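Local coordinates for protein alpha-galacturonidase (Bacillus subtilis, PDB 3FEF) that hydrolyses alpha-1,4-di-galacturonate, its probable natural substrate, to galacturonate, using NAD(+) and manganese as cofactors, at residues I8-G13 and V36-L41. Sequence-based numbering, arbitrary orientation.
Sequences IAYIGG and VALYDL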
loop_
_atom_site.group_PDB
_atom_site.type_symbol
_atom_site.label_atom_id
_atom_site.label_comp_id
_atom_site.label_asym_id
_atom_site.label_seq_id
_atom_site.Cartn_x
_atom_site.Cartn_y
_atom_site.Cartn_z
ATOM N N ILE A 8 25.056 -11.110 -27.573
ATOM C CA ILE A 8 24.807 -9.785 -27.054
ATOM C C ILE A 8 24.384 -8.854 -28.191
ATOM O O ILE A 8 25.057 -8.756 -29.221
ATOM C CB ILE A 8 26.072 -9.237 -26.396
ATOM C CG1 ILE A 8 26.486 -10.105 -25.204
ATOM C CG2 ILE A 8 25.868 -7.791 -25.943
ATOM C CD1 ILE A 8 27.889 -9.748 -24.646
ATOM N N ALA A 9 23.244 -8.201 -28.028
ATOM C CA ALA A 9 22.848 -7.165 -28.958
ATOM C C ALA A 9 23.299 -5.847 -28.350
ATOM O O ALA A 9 23.075 -5.587 -27.170
ATOM C CB ALA A 9 21.362 -7.177 -29.168
ATOM N N TYR A 10 23.963 -5.022 -29.143
ATOM C CA TYR A 10 24.436 -3.745 -28.639
ATOM C C TYR A 10 23.803 -2.593 -29.400
ATOM O O TYR A 10 24.143 -2.366 -30.556
ATOM C CB TYR A 10 25.946 -3.640 -28.760
ATOM C CG TYR A 10 26.475 -2.588 -27.841
ATOM C CD1 TYR A 10 27.189 -2.934 -26.718
ATOM C CD2 TYR A 10 26.186 -1.251 -28.050
ATOM C CE1 TYR A 10 27.650 -1.979 -25.847
ATOM C CE2 TYR A 10 26.644 -0.288 -27.185
ATOM C CZ TYR A 10 27.372 -0.666 -26.078
ATOM O OH TYR A 10 27.832 0.276 -25.203
ATOM N N ILE A 11 22.898 -1.866 -28.742
ATOM C CA ILE A 11 22.243 -0.707 -29.332
ATOM C C ILE A 11 22.992 0.576 -28.967
ATOM O O ILE A 11 23.083 0.963 -27.797
ATOM C CB ILE A 11 20.774 -0.616 -28.894
ATOM C CG1 ILE A 11 20.058 -1.920 -29.220
ATOM C CG2 ILE A 11 20.099 0.572 -29.566
ATOM C CD1 ILE A 11 18.680 -2.033 -28.633
ATOM N N GLY A 12 23.540 1.225 -29.992
ATOM C CA GLY A 12 24.453 2.335 -29.831
ATOM C C GLY A 12 25.835 1.779 -30.089
ATOM O O GLY A 12 26.845 2.306 -29.580
ATOM N N GLY A 13 25.878 0.713 -30.894
ATOM C CA GLY A 13 27.116 -0.032 -31.172
ATOM C C GLY A 13 28.255 0.719 -31.855
ATOM O O GLY A 13 29.327 0.147 -32.111
ATOM N N VAL A 36 28.714 -10.465 -30.599
ATOM C CA VAL A 36 28.145 -9.167 -30.322
ATOM C C VAL A 36 27.611 -8.552 -31.610
ATOM O O VAL A 36 28.384 -8.211 -32.505
ATOM C CB VAL A 36 29.200 -8.239 -29.722
ATOM C CG1 VAL A 36 28.592 -6.888 -29.385
ATOM C CG2 VAL A 36 29.813 -8.886 -28.470
ATOM N N ALA A 37 26.291 -8.422 -31.709
ATOM C CA ALA A 37 25.687 -7.698 -32.821
ATOM C C ALA A 37 25.682 -6.198 -32.497
ATOM O O ALA A 37 25.024 -5.766 -31.532
ATOM C CB ALA A 37 24.278 -8.188 -33.060
ATOM N N LEU A 38 26.421 -5.417 -33.288
ATOM C CA LEU A 38 26.497 -3.971 -33.102
ATOM C C LEU A 38 25.475 -3.235 -33.973
ATOM O O LEU A 38 25.528 -3.299 -35.201
ATOM C CB LEU A 38 27.902 -3.472 -33.432
ATOM C CG LEU A 38 29.095 -4.013 -32.633
ATOM C CD1 LEU A 38 30.403 -3.625 -33.297
ATOM C CD2 LEU A 38 29.079 -3.504 -31.202
ATOM N N TYR A 39 24.538 -2.533 -33.352
ATOM C CA TYR A 39 23.598 -1.735 -34.130
ATOM C C TYR A 39 23.691 -0.260 -33.777
ATOM O O TYR A 39 23.763 0.109 -32.600
ATOM C CB TYR A 39 22.160 -2.223 -33.946
ATOM C CG TYR A 39 21.169 -1.308 -34.612
ATOM C CD1 TYR A 39 20.884 -1.435 -35.969
ATOM C CD2 TYR A 39 20.544 -0.289 -33.894
ATOM C CE1 TYR A 39 19.996 -0.583 -36.589
ATOM C CE2 TYR A 39 19.645 0.576 -34.509
ATOM C CZ TYR A 39 19.375 0.415 -35.859
ATOM O OH TYR A 39 18.480 1.260 -36.485
ATOM N N ASP A 40 23.663 0.585 -34.804
ATOM C CA ASP A 40 23.774 2.023 -34.620
ATOM C C ASP A 40 23.237 2.747 -35.849
ATOM O O ASP A 40 23.506 2.342 -36.979
ATOM C CB ASP A 40 25.236 2.411 -34.379
ATOM C CG ASP A 40 25.379 3.794 -33.749
ATOM O OD1 ASP A 40 24.803 4.760 -34.294
ATOM O OD2 ASP A 40 26.068 3.911 -32.707
ATOM N N LEU A 41 22.486 3.819 -35.630
ATOM C CA LEU A 41 21.974 4.617 -36.741
ATOM C C LEU A 41 23.133 4.982 -37.662
ATOM O O LEU A 41 22.988 4.997 -38.882
ATOM C CB LEU A 41 21.290 5.885 -36.229
ATOM C CG LEU A 41 20.028 5.669 -35.383
ATOM C CD1 LEU A 41 19.474 7.004 -34.870
ATOM C CD2 LEU A 41 18.968 4.906 -36.198
#
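V36 packs beside I8 and Y10 on one face of a pair of parallel strands. Its CG2 meets I8 CB at 4.3 Å, and its CG1 lies near Y10 CB. L26 of helix 18-28 lies against V36 on this face. A37 joins the strands through both backbone groups: its N donates to I8 O, and its O accepts from Y10 N at 2.7 Å. With CG anti to the carbonyl carbon and beside the backbone N (chi1 -60°), L38 brings CD2 to Y10 CB (4.0 Å) and G13 O (3.8 Å). An alanine in place of L38 would probably leave a gap beside Y10 CB and G13 O. Y39 N donates to Y10 O in a nearly straight bond (170°). Y39 O then accepts from two successive amides, G12 N and G13 N, both at 2.8 Å. The G13 donor sits above the carbonyl plane. On the other face, I11 CG2 approaches the edge of the Y39 ring at CD2, 4.4 Å away. At G13, a side chain would clash with L38 CB and Y39 N. Backbone amides engage both D40 carboxylate oxygens: OD2 accepts from G14 N, OD1 from D42 N. OD2 also packs against G12 C at 3.4 Å. Strand 6-11, helix 18-28 and strand 34-39 form the beta-alpha-beta unit of a Rossmann fold. The type II turn Y10-G13, at the end of the first strand, and the acidic D40 after the second are consistent with the predicted NAD(+) site.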